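Local coordinates for glucose-6-phosphate 1-dehydrogenase (Kluyveromyces lactis, PDB 7E6I), which catalyses the NADP+-dependent oxidation of glucose 6-phosphate to 6-phosphogluconolactone, the first step of the oxidative pentose phosphate pathway, at residues V346-Q351 against I370-N375; N366-R371 against I378-N383; E221-E226 against A337-N342. All blocks are in the same frame, centred on the assembly; numbering follows the deposited sequence.

Overall arrangement
All three contacts lie in or at the end of the large mixed sheet of the C-terminal domain. Contacts 1 and 2 are neighbours in it, their centres about 10 Å apart: strand 367-373 is shared, with I370 and R371 in both, and pairs with strand 345-352 on one edge and strand 377-385 on the other. The salt bridge from R349 NH1 to E367 OE2, 3.0 Å, ties them further. Contact 3, at the ends of strands 212-220 and 333-338, lies about 17 Å from contact 1 and about 26 Å from contact 2, centre to centre. Contacts 1 and 3 both reach the bound glucose 6-phosphate, Q373 at its phosphate, E221 and K339 at sugar hydroxyls. Contact 2 carries residues of a probable second NADP+ site.

Contact 1 (V346-Q351 against I370-N375); sequences VEIRIQ and IRIQPN. With BG6 (6-O-phosphono-beta-D-glucopyranose), chain B.
V346-Q351 and I370-N375 run antiparallel, their strand axes 4.8 Å apart at closest approach and 167° between directions. I348 and I370 form a hydrogen-bonded pair, linked by two N-H...O bonds. At V346 the register slips by one residue in a classic beta bulge: V346 O receives I372 N at 2.9 Å and, weakly, Q373 N, while V346 N gives a nearly straight bond to Q373 O (2.9 Å).

On the face of V346, I348 and I370, hydrocarbon meets hydrocarbon. I372 CD1 lies between V346 CG1, 3.7 Å away, and I348 CD1, 3.8 Å away; I348 and I370 lie side by side, pointing the same way. Q373 crosses V346 with its CG against V346 CB. Its CG stands between backbone N and carbonyl carbon (chi1 72°), and the chain then runs out extended past V346 CG2 toward the substrate. There Q373 NE2 donates to phosphate oxygen O1P at 2.7 Å. Its OE1 accepts from K187 NZ, which also binds the substrate; this second bond probably fixes which way round the amide sits.

The face of E347 and R371 is charged. E347 OE2 meets R371 NE at 3.0 Å, the carboxylate and guanidinium planes 26° apart, while E347 OE1 is met from above its plane by R349 NH2 and also pairs with K345. R349, R371 and K345 probably help to bind a second NADP+.

Strand 212-220 flanks 346-351 on its other edge, and helices 188-191 and 193-198 cover the isoleucine face through M189, V190, L193 and M196.

Contact 2 (N366-R371 against I378-N383); sequences NELVIR and IYLKCN
Y379 N to V369 O, at 2.8 Å, is the shortest hydrogen bond between 366-371 and 378-383, two strands of a beta hairpin, and V369 N returns a nearly straight one to Y379 O. The strands run antiparallel, and K381 N reaches E367 O further along. At the end remote from the turn a side chain continues the pattern: N366 ND2 donates to K381 O at 3.0 Å and 175°, on a lone pair and in the planes of both carbonyl and amide. With N366 CG beside the backbone N (chi1 -60°), the amide reaches across to the neighbouring strand. An alanine here would probably leave K381 O without this side-chain donor and remove its link between the strands at this end.

On one face L368 CD1 packs on I378 CG2 at 3.6 Å and on L380 CG at 4.0 Å. I370 CG2 touches I378 CG1 in the same apolar layer. On the other face V369 CG1 comes to the edge of the Y379 ring, near its plane, 4.1 Å from CD2. Beyond it E367 and K381 touch through their CB atoms; E367 OE1 and K381 NZ stay 4.3 Å apart, beyond a salt bridge. E367 OE2 is held by R349 and the hydroxyl of Y480.

The hairpin thus has an apolar face whose I370 and I378 end meets M196 of helix 193-198, and a mixed polar face. Y379, L380, K381 and R371 probably belong to a second NADP+ site, as in related enzymes; R371, paired with E347, and K381 would give this face positive charge, consistent with a phosphate-bearing cofactor.

Contact 3 (E221-E226 against A337-N342); sequences EPFGTE and AGKALN. With BG6 (6-O-phosphono-beta-D-glucopyranose), chain B.
Part of the sugar side of the glucose 6-phosphate pocket, around O3 and O4, is formed here, where the loop after strand 212-220 meets the end of strand 333-338 in the C-terminal domain. E221 and K339 lie side by side, pointing the same way, and form a salt bridge: K339 NZ meets E221 OE1 on its syn lone pair at 2.8 Å. Each also holds the substrate. E221 OE2 accepts from hydroxyl O4 at 2.7 Å and K339 NZ donates to O3 at 2.9 Å, so carboxylate and ammonium grip adjacent hydroxyls; D240 binds the sugar too and makes a long, weak ion pair with K339 NZ.

The extended glutamate chain beyond CG brings its carboxylate to the sugar, whereas the lysine reaches it through bends at three torsions. T225 CG2 touches K339 CE at 3.9 Å, crossing it at about a right angle, and E221 CB lies over one face of the F223 ring, toward its rim.

Backbone bonds hold the loop to the strand end and the residues after it. E221 N donates to G338 O at 3.0 Å, nearly along the C=O axis, and L341 N returns to E221 O at 2.9 Å. P222 CA makes a C-H...O contact with L341 O at 3.2 Å.

Contact 1 (V346-Q351 against I370-N375)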
loop_
_atom_site.group_PDB
_atom_site.type_symbol
_atom_site.label_atom_id
_atom_site.label_comp_id
_atom_site.label_asym_id
_atom_site.label_seq_id
_atom_site.Cartn_x
_atom_site.Cartn_y
_atom_site.Cartn_z
ATOM N N VAL A 346 -3.545 3.704 -11.080
ATOM C CA VAL A 346 -4.080 2.624 -10.266
ATOM C C VAL A 346 -5.587 2.791 -10.224
ATOM O O VAL A 346 -6.089 3.870 -9.875
ATOM C CB VAL A 346 -3.484 2.601 -8.850
ATOM C CG1 VAL A 346 -4.253 1.596 -7.985
ATOM C CG2 VAL A 346 -1.999 2.226 -8.901
ATOM N N GLU A 347 -6.308 1.719 -10.541
ATOM C CA GLU A 347 -7.714 1.858 -10.872
ATOM C C GLU A 347 -8.469 0.586 -10.510
ATOM O O GLU A 347 -7.944 -0.528 -10.655
ATOM C CB GLU A 347 -7.855 2.157 -12.371
ATOM C CG GLU A 347 -9.140 2.759 -12.775
ATOM C CD GLU A 347 -9.083 3.304 -14.197
ATOM O OE1 GLU A 347 -9.286 2.498 -15.146
ATOM O OE2 GLU A 347 -8.838 4.534 -14.352
ATOM N N ILE A 348 -9.716 0.769 -10.069
ATOM C CA ILE A 348 -10.662 -0.312 -9.808
ATOM C C ILE A 348 -11.773 -0.217 -10.839
ATOM O O ILE A 348 -12.354 0.854 -11.026
ATOM C CB ILE A 348 -11.265 -0.210 -8.395
ATOM C CG1 ILE A 348 -10.195 -0.340 -7.317
ATOM C CG2 ILE A 348 -12.408 -1.215 -8.222
ATOM C CD1 ILE A 348 -10.626 0.341 -6.035
ATOM N N ARG A 349 -12.115 -1.333 -11.470
ATOM C CA ARG A 349 -13.173 -1.325 -12.478
ATOM C C ARG A 349 -14.137 -2.453 -12.170
ATOM O O ARG A 349 -13.731 -3.616 -12.089
ATOM C CB ARG A 349 -12.600 -1.479 -13.888
ATOM C CG ARG A 349 -13.589 -1.228 -15.021
ATOM C CD ARG A 349 -12.868 -1.309 -16.365
ATOM N NE ARG A 349 -11.996 -0.154 -16.527
ATOM C CZ ARG A 349 -12.425 1.011 -16.996
ATOM N NH1 ARG A 349 -13.706 1.143 -17.374
ATOM N NH2 ARG A 349 -11.584 2.040 -17.086
ATOM N N ILE A 350 -15.407 -2.118 -12.011
ATOM C CA ILE A 350 -16.423 -3.096 -11.671
ATOM C C ILE A 350 -17.511 -3.007 -12.728
ATOM O O ILE A 350 -18.053 -1.926 -12.965
ATOM C CB ILE A 350 -16.981 -2.851 -10.261
ATOM C CG1 ILE A 350 -15.901 -3.252 -9.256
ATOM C CG2 ILE A 350 -18.245 -3.655 -10.060
ATOM C CD1 ILE A 350 -16.114 -2.776 -7.888
ATOM N N GLN A 351 -17.786 -4.119 -13.402
ATOM C CA GLN A 351 -18.830 -4.176 -14.413
ATOM C C GLN A 351 -20.037 -4.912 -13.853
ATOM O O GLN A 351 -19.898 -6.004 -13.289
ATOM C CB GLN A 351 -18.360 -4.875 -15.686
ATOM C CG GLN A 351 -19.240 -4.508 -16.846
ATOM C CD GLN A 351 -18.746 -5.022 -18.182
ATOM O OE1 GLN A 351 -18.422 -6.187 -18.313
ATOM N NE2 GLN A 351 -18.708 -4.150 -19.183
ATOM N N ILE A 370 -13.179 3.456 -10.066
ATOM C CA ILE A 370 -12.625 4.229 -8.960
ATOM C C ILE A 370 -11.148 4.447 -9.264
ATOM O O ILE A 370 -10.364 3.492 -9.241
ATOM C CB ILE A 370 -12.813 3.509 -7.615
ATOM C CG1 ILE A 370 -14.289 3.168 -7.410
ATOM C CG2 ILE A 370 -12.273 4.343 -6.461
ATOM C CD1 ILE A 370 -14.500 2.107 -6.391
ATOM N N ARG A 371 -10.758 5.685 -9.583
ATOM C CA ARG A 371 -9.348 5.988 -9.802
ATOM C C ARG A 371 -8.691 6.324 -8.474
ATOM O O ARG A 371 -9.062 7.303 -7.821
ATOM C CB ARG A 371 -9.120 7.140 -10.781
ATOM C CG ARG A 371 -7.683 7.095 -11.346
ATOM C CD ARG A 371 -7.485 7.949 -12.556
ATOM N NE ARG A 371 -7.402 7.144 -13.764
ATOM C CZ ARG A 371 -7.647 7.632 -14.976
ATOM N NH1 ARG A 371 -7.987 8.912 -15.098
ATOM N NH2 ARG A 371 -7.571 6.854 -16.062
ATOM N N ILE A 372 -7.696 5.529 -8.094
ATOM C CA ILE A 372 -6.961 5.830 -6.875
ATOM C C ILE A 372 -5.898 6.880 -7.138
ATOM O O ILE A 372 -5.682 7.781 -6.319
ATOM C CB ILE A 372 -6.370 4.538 -6.303
ATOM C CG1 ILE A 372 -7.497 3.698 -5.717
ATOM C CG2 ILE A 372 -5.260 4.843 -5.289
ATOM C CD1 ILE A 372 -7.412 2.280 -6.111
ATOM N N GLN A 373 -5.246 6.801 -8.291
ATOM C CA GLN A 373 -4.206 7.746 -8.662
ATOM C C GLN A 373 -3.978 7.618 -10.156
ATOM O O GLN A 373 -4.129 6.521 -10.703
ATOM C CB GLN A 373 -2.913 7.475 -7.880
ATOM C CG GLN A 373 -2.160 6.229 -8.295
ATOM C CD GLN A 373 -1.039 5.898 -7.314
ATOM O OE1 GLN A 373 -1.157 6.154 -6.117
ATOM N NE2 GLN A 373 0.052 5.331 -7.820
ATOM N N PRO A 374 -3.615 8.711 -10.850
ATOM C CA PRO A 374 -3.366 10.059 -10.323
ATOM C C PRO A 374 -4.569 10.888 -9.862
ATOM O O PRO A 374 -4.508 11.423 -8.755
ATOM C CB PRO A 374 -2.688 10.777 -11.492
ATOM C CG PRO A 374 -2.816 9.884 -12.661
ATOM C CD PRO A 374 -2.980 8.513 -12.163
ATOM N N ASN A 375 -5.621 11.058 -10.651
ATOM C CA ASN A 375 -6.609 12.080 -10.310
ATOM C C ASN A 375 -7.801 11.416 -9.634
ATOM O O ASN A 375 -8.818 11.148 -10.264
ATOM C CB ASN A 375 -7.041 12.855 -11.546
ATOM C CG ASN A 375 -5.873 13.250 -12.424
ATOM O OD1 ASN A 375 -5.048 14.080 -12.034
ATOM N ND2 ASN A 375 -5.794 12.657 -13.620
HETATM C C1 BG6 B . 6.438 -0.070 -4.254
HETATM C C2 BG6 B . 7.011 -0.901 -5.400
HETATM O O1 BG6 B . 5.959 -0.829 -3.215
HETATM O O5 BG6 B . 5.286 0.743 -4.767
HETATM C C3 BG6 B . 7.410 -0.043 -6.550
HETATM O O2 BG6 B . 8.135 -1.681 -4.969
HETATM C C4 BG6 B . 6.252 0.747 -7.062
HETATM O O3 BG6 B . 7.896 -0.864 -7.646
HETATM C C5 BG6 B . 5.632 1.580 -5.939
HETATM O O4 BG6 B . 6.707 1.585 -8.132
HETATM C C6 BG6 B . 4.356 2.266 -6.343
HETATM O O6 BG6 B . 3.877 2.986 -5.222
HETATM P P BG6 B . 3.050 4.398 -5.498
HETATM O O1P BG6 B . 1.974 3.950 -6.468
HETATM O O2P BG6 B . 3.997 5.406 -6.092
HETATM O O3P BG6 B . 2.457 5.003 -4.226
#

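Contact 2 (N366-R371 against I378-N383)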
loop_
_atom_site.group_PDB
_atom_site.type_symbol
_atom_site.label_atom_id
_atom_site.label_comp_id
_atom_site.label_asym_id
_atom_site.label_seq_id
_atom_site.Cartn_x
_atom_site.Cartn_y
_atom_site.Cartn_z
ATOM N N ASN A 366 -23.999 -1.231 -16.812
ATOM C CA ASN A 366 -23.450 -0.274 -15.870
ATOM C C ASN A 366 -22.055 -0.687 -15.446
ATOM O O ASN A 366 -21.701 -1.867 -15.425
ATOM C CB ASN A 366 -24.323 -0.155 -14.633
ATOM C CG ASN A 366 -25.689 0.302 -14.971
ATOM O OD1 ASN A 366 -26.650 -0.458 -14.884
ATOM N ND2 ASN A 366 -25.793 1.547 -15.407
ATOM N N GLU A 367 -21.280 0.311 -15.059
ATOM C CA GLU A 367 -19.868 0.143 -14.812
ATOM C C GLU A 367 -19.472 1.189 -13.791
ATOM O O GLU A 367 -19.982 2.309 -13.818
ATOM C CB GLU A 367 -19.084 0.299 -16.115
ATOM C CG GLU A 367 -17.840 -0.527 -16.197
ATOM C CD GLU A 367 -17.368 -0.740 -17.642
ATOM O OE1 GLU A 367 -18.131 -1.280 -18.496
ATOM O OE2 GLU A 367 -16.216 -0.361 -17.912
ATOM N N LEU A 368 -18.588 0.810 -12.877
ATOM C CA LEU A 368 -18.089 1.710 -11.853
ATOM C C LEU A 368 -16.576 1.681 -11.914
ATOM O O LEU A 368 -15.979 0.602 -11.852
ATOM C CB LEU A 368 -18.570 1.297 -10.455
ATOM C CG LEU A 368 -17.887 2.005 -9.275
ATOM C CD1 LEU A 368 -18.241 3.472 -9.288
ATOM C CD2 LEU A 368 -18.268 1.355 -7.926
ATOM N N VAL A 369 -15.963 2.859 -12.030
ATOM C CA VAL A 369 -14.516 3.013 -12.036
ATOM C C VAL A 369 -14.123 3.915 -10.875
ATOM O O VAL A 369 -14.673 5.010 -10.717
ATOM C CB VAL A 369 -14.010 3.589 -13.369
ATOM C CG1 VAL A 369 -12.530 3.943 -13.261
ATOM C CG2 VAL A 369 -14.253 2.599 -14.511
ATOM N N ILE A 370 -13.179 3.456 -10.066
ATOM C CA ILE A 370 -12.625 4.229 -8.960
ATOM C C ILE A 370 -11.148 4.447 -9.264
ATOM O O ILE A 370 -10.364 3.492 -9.241
ATOM C CB ILE A 370 -12.813 3.509 -7.615
ATOM C CG1 ILE A 370 -14.289 3.168 -7.410
ATOM C CG2 ILE A 370 -12.273 4.343 -6.461
ATOM C CD1 ILE A 370 -14.500 2.107 -6.391
ATOM N N ARG A 371 -10.758 5.685 -9.583
ATOM C CA ARG A 371 -9.348 5.988 -9.802
ATOM C C ARG A 371 -8.691 6.324 -8.474
ATOM O O ARG A 371 -9.062 7.303 -7.821
ATOM C CB ARG A 371 -9.120 7.140 -10.781
ATOM C CG ARG A 371 -7.683 7.095 -11.346
ATOM C CD ARG A 371 -7.485 7.949 -12.556
ATOM N NE ARG A 371 -7.402 7.144 -13.764
ATOM C CZ ARG A 371 -7.647 7.632 -14.976
ATOM N NH1 ARG A 371 -7.987 8.912 -15.098
ATOM N NH2 ARG A 371 -7.571 6.854 -16.062
ATOM N N ILE A 378 -14.318 9.079 -9.051
ATOM C CA ILE A 378 -15.246 7.972 -9.230
ATOM C C ILE A 378 -16.099 8.264 -10.455
ATOM O O ILE A 378 -16.605 9.380 -10.605
ATOM C CB ILE A 378 -16.116 7.765 -7.980
ATOM C CG1 ILE A 378 -15.240 7.296 -6.821
ATOM C CG2 ILE A 378 -17.221 6.768 -8.259
ATOM C CD1 ILE A 378 -15.841 7.568 -5.469
ATOM N N TYR A 379 -16.239 7.280 -11.343
ATOM C CA TYR A 379 -17.044 7.419 -12.551
ATOM C C TYR A 379 -18.069 6.299 -12.610
ATOM O O TYR A 379 -17.753 5.145 -12.304
ATOM C CB TYR A 379 -16.188 7.373 -13.826
ATOM C CG TYR A 379 -15.012 8.306 -13.808
ATOM C CD1 TYR A 379 -15.186 9.661 -14.042
ATOM C CD2 TYR A 379 -13.731 7.841 -13.540
ATOM C CE1 TYR A 379 -14.114 10.537 -14.023
ATOM C CE2 TYR A 379 -12.659 8.707 -13.501
ATOM C CZ TYR A 379 -12.856 10.055 -13.750
ATOM O OH TYR A 379 -11.806 10.947 -13.728
ATOM N N LEU A 380 -19.290 6.637 -13.011
ATOM C CA LEU A 380 -20.362 5.661 -13.166
ATOM C C LEU A 380 -20.900 5.755 -14.583
ATOM O O LEU A 380 -21.338 6.826 -15.017
ATOM C CB LEU A 380 -21.489 5.896 -12.163
ATOM C CG LEU A 380 -21.187 5.743 -10.668
ATOM C CD1 LEU A 380 -20.593 7.017 -10.158
ATOM C CD2 LEU A 380 -22.449 5.412 -9.863
ATOM N N LYS A 381 -20.855 4.643 -15.298
ATOM C CA LYS A 381 -21.501 4.555 -16.590
ATOM C C LYS A 381 -22.981 4.276 -16.352
ATOM O O LYS A 381 -23.334 3.263 -15.732
ATOM C CB LYS A 381 -20.840 3.458 -17.415
ATOM C CG LYS A 381 -21.270 3.435 -18.858
ATOM C CD LYS A 381 -20.264 2.712 -19.687
ATOM C CE LYS A 381 -20.844 2.291 -20.992
ATOM N NZ LYS A 381 -20.184 1.047 -21.420
ATOM N N CYS A 382 -23.843 5.182 -16.807
ATOM C CA CYS A 382 -25.271 5.091 -16.530
ATOM C C CYS A 382 -26.060 5.169 -17.828
ATOM O O CYS A 382 -25.527 5.468 -18.901
ATOM C CB CYS A 382 -25.742 6.193 -15.578
ATOM S SG CYS A 382 -24.941 6.165 -13.955
ATOM N N ASN A 383 -27.353 4.909 -17.700
ATOM C CA ASN A 383 -28.274 4.874 -18.818
ATOM C C ASN A 383 -29.423 5.818 -18.538
ATOM O O ASN A 383 -29.830 6.000 -17.390
ATOM C CB ASN A 383 -28.795 3.462 -19.046
ATOM C CG ASN A 383 -27.740 2.563 -19.620
ATOM O OD1 ASN A 383 -27.130 2.900 -20.638
ATOM N ND2 ASN A 383 -27.481 1.434 -18.961
HETATM O O HOH W 1 -20.665 -1.271 -20.584
#

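Contact 3 (E221-E226 against A337-N342)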
loop_
_atom_site.group_PDB
_atom_site.type_symbol
_atom_site.label_atom_id
_atom_site.label_comp_id
_atom_site.label_asym_id
_atom_site.label_seq_id
_atom_site.Cartn_x
_atom_site.Cartn_y
_atom_site.Cartn_z
ATOM N N GLU A 221 2.312 1.375 -14.670
ATOM C CA GLU A 221 3.346 2.390 -14.609
ATOM C C GLU A 221 3.991 2.550 -15.980
ATOM O O GLU A 221 4.095 1.581 -16.741
ATOM C CB GLU A 221 4.407 2.029 -13.571
ATOM C CG GLU A 221 4.088 2.581 -12.197
ATOM C CD GLU A 221 5.001 1.994 -11.133
ATOM O OE1 GLU A 221 5.811 1.093 -11.488
ATOM O OE2 GLU A 221 4.897 2.421 -9.953
ATOM N N PRO A 222 4.420 3.778 -16.332
ATOM C CA PRO A 222 4.965 4.015 -17.680
ATOM C C PRO A 222 6.473 3.805 -17.783
ATOM O O PRO A 222 7.015 3.662 -18.884
ATOM C CB PRO A 222 4.590 5.478 -17.943
ATOM C CG PRO A 222 4.672 6.112 -16.560
ATOM C CD PRO A 222 4.282 5.029 -15.563
ATOM N N PHE A 223 7.173 3.806 -16.658
ATOM C CA PHE A 223 8.607 3.585 -16.682
ATOM C C PHE A 223 8.903 2.110 -16.448
ATOM O O PHE A 223 8.019 1.319 -16.113
ATOM C CB PHE A 223 9.290 4.443 -15.625
ATOM C CG PHE A 223 8.617 4.386 -14.292
ATOM C CD1 PHE A 223 8.897 3.355 -13.397
ATOM C CD2 PHE A 223 7.678 5.343 -13.938
ATOM C CE1 PHE A 223 8.256 3.296 -12.163
ATOM C CE2 PHE A 223 7.039 5.287 -12.719
ATOM C CZ PHE A 223 7.325 4.262 -11.825
ATOM N N GLY A 224 10.171 1.744 -16.611
ATOM C CA GLY A 224 10.575 0.370 -16.401
ATOM C C GLY A 224 11.386 0.204 -15.137
ATOM O O GLY A 224 11.132 0.876 -14.130
ATOM N N THR A 225 12.376 -0.686 -15.185
ATOM C CA THR A 225 13.264 -0.940 -14.058
ATOM C C THR A 225 14.710 -0.576 -14.370
ATOM O O THR A 225 15.618 -1.060 -13.686
ATOM C CB THR A 225 13.183 -2.406 -13.638
ATOM O OG1 THR A 225 13.582 -3.240 -14.735
ATOM C CG2 THR A 225 11.751 -2.759 -13.189
ATOM N N GLU A 226 14.939 0.271 -15.379
ATOM C CA GLU A 226 16.292 0.544 -15.869
ATOM C C GLU A 226 17.208 1.028 -14.753
ATOM O O GLU A 226 16.862 1.927 -13.975
ATOM C CB GLU A 226 16.258 1.580 -16.995
ATOM C CG GLU A 226 15.231 1.301 -18.079
ATOM C CD GLU A 226 13.947 2.103 -17.896
ATOM O OE1 GLU A 226 13.377 2.097 -16.775
ATOM O OE2 GLU A 226 13.509 2.744 -18.880
ATOM N N ALA A 337 -1.068 -5.969 -13.235
ATOM C CA ALA A 337 -0.058 -4.971 -12.914
ATOM C C ALA A 337 1.071 -5.046 -13.936
ATOM O O ALA A 337 1.495 -6.144 -14.315
ATOM C CB ALA A 337 0.509 -5.185 -11.511
ATOM N N GLY A 338 1.561 -3.880 -14.368
ATOM C CA GLY A 338 2.668 -3.836 -15.303
ATOM C C GLY A 338 3.501 -2.584 -15.155
ATOM O O GLY A 338 2.998 -1.509 -14.808
ATOM N N LYS A 339 4.795 -2.736 -15.413
ATOM C CA LYS A 339 5.716 -1.629 -15.596
ATOM C C LYS A 339 5.963 -1.448 -17.086
ATOM O O LYS A 339 5.732 -2.357 -17.886
ATOM C CB LYS A 339 7.035 -1.889 -14.861
ATOM C CG LYS A 339 7.070 -1.328 -13.429
ATOM C CD LYS A 339 7.650 -2.318 -12.419
ATOM C CE LYS A 339 8.474 -1.638 -11.329
ATOM N NZ LYS A 339 7.742 -0.631 -10.516
ATOM N N ALA A 340 6.411 -0.247 -17.454
ATOM C CA ALA A 340 6.799 0.069 -18.837
ATOM C C ALA A 340 5.614 -0.049 -19.793
ATOM O O ALA A 340 5.739 -0.545 -20.915
ATOM C CB ALA A 340 7.970 -0.804 -19.305
ATOM N N LEU A 341 4.453 0.393 -19.342
ATOM C CA LEU A 341 3.280 0.507 -20.186
ATOM C C LEU A 341 3.128 1.971 -20.615
ATOM O O LEU A 341 4.048 2.783 -20.437
ATOM C CB LEU A 341 2.056 -0.028 -19.432
ATOM C CG LEU A 341 2.194 -1.453 -18.884
ATOM C CD1 LEU A 341 1.119 -1.758 -17.833
ATOM C CD2 LEU A 341 2.153 -2.483 -20.014
ATOM N N ASN A 342 1.953 2.327 -21.129
ATOM C CA ASN A 342 1.693 3.622 -21.743
ATOM C C ASN A 342 1.278 4.722 -20.768
ATOM O O ASN A 342 1.129 5.871 -21.198
ATOM C CB ASN A 342 0.579 3.476 -22.774
ATOM C CG ASN A 342 -0.756 3.171 -22.120
ATOM O OD1 ASN A 342 -0.904 2.165 -21.427
ATOM N ND2 ASN A 342 -1.727 4.046 -22.323
HETATM C C1 BG6 B . 6.438 -0.070 -4.254
HETATM C C2 BG6 B . 7.011 -0.901 -5.400
HETATM O O1 BG6 B . 5.959 -0.829 -3.215
HETATM O O5 BG6 B . 5.286 0.743 -4.767
HETATM C C3 BG6 B . 7.410 -0.043 -6.550
HETATM O O2 BG6 B . 8.135 -1.681 -4.969
HETATM C C4 BG6 B . 6.252 0.747 -7.062
HETATM O O3 BG6 B . 7.896 -0.864 -7.646
HETATM C C5 BG6 B . 5.632 1.580 -5.939
HETATM O O4 BG6 B . 6.707 1.585 -8.132
HETATM C C6 BG6 B . 4.356 2.266 -6.343
HETATM O O6 BG6 B . 3.877 2.986 -5.222
HETATM P P BG6 B . 3.050 4.398 -5.498
HETATM O O1P BG6 B . 1.974 3.950 -6.468
HETATM O O2P BG6 B . 3.997 5.406 -6.092
HETATM O O3P BG6 B . 2.457 5.003 -4.226
#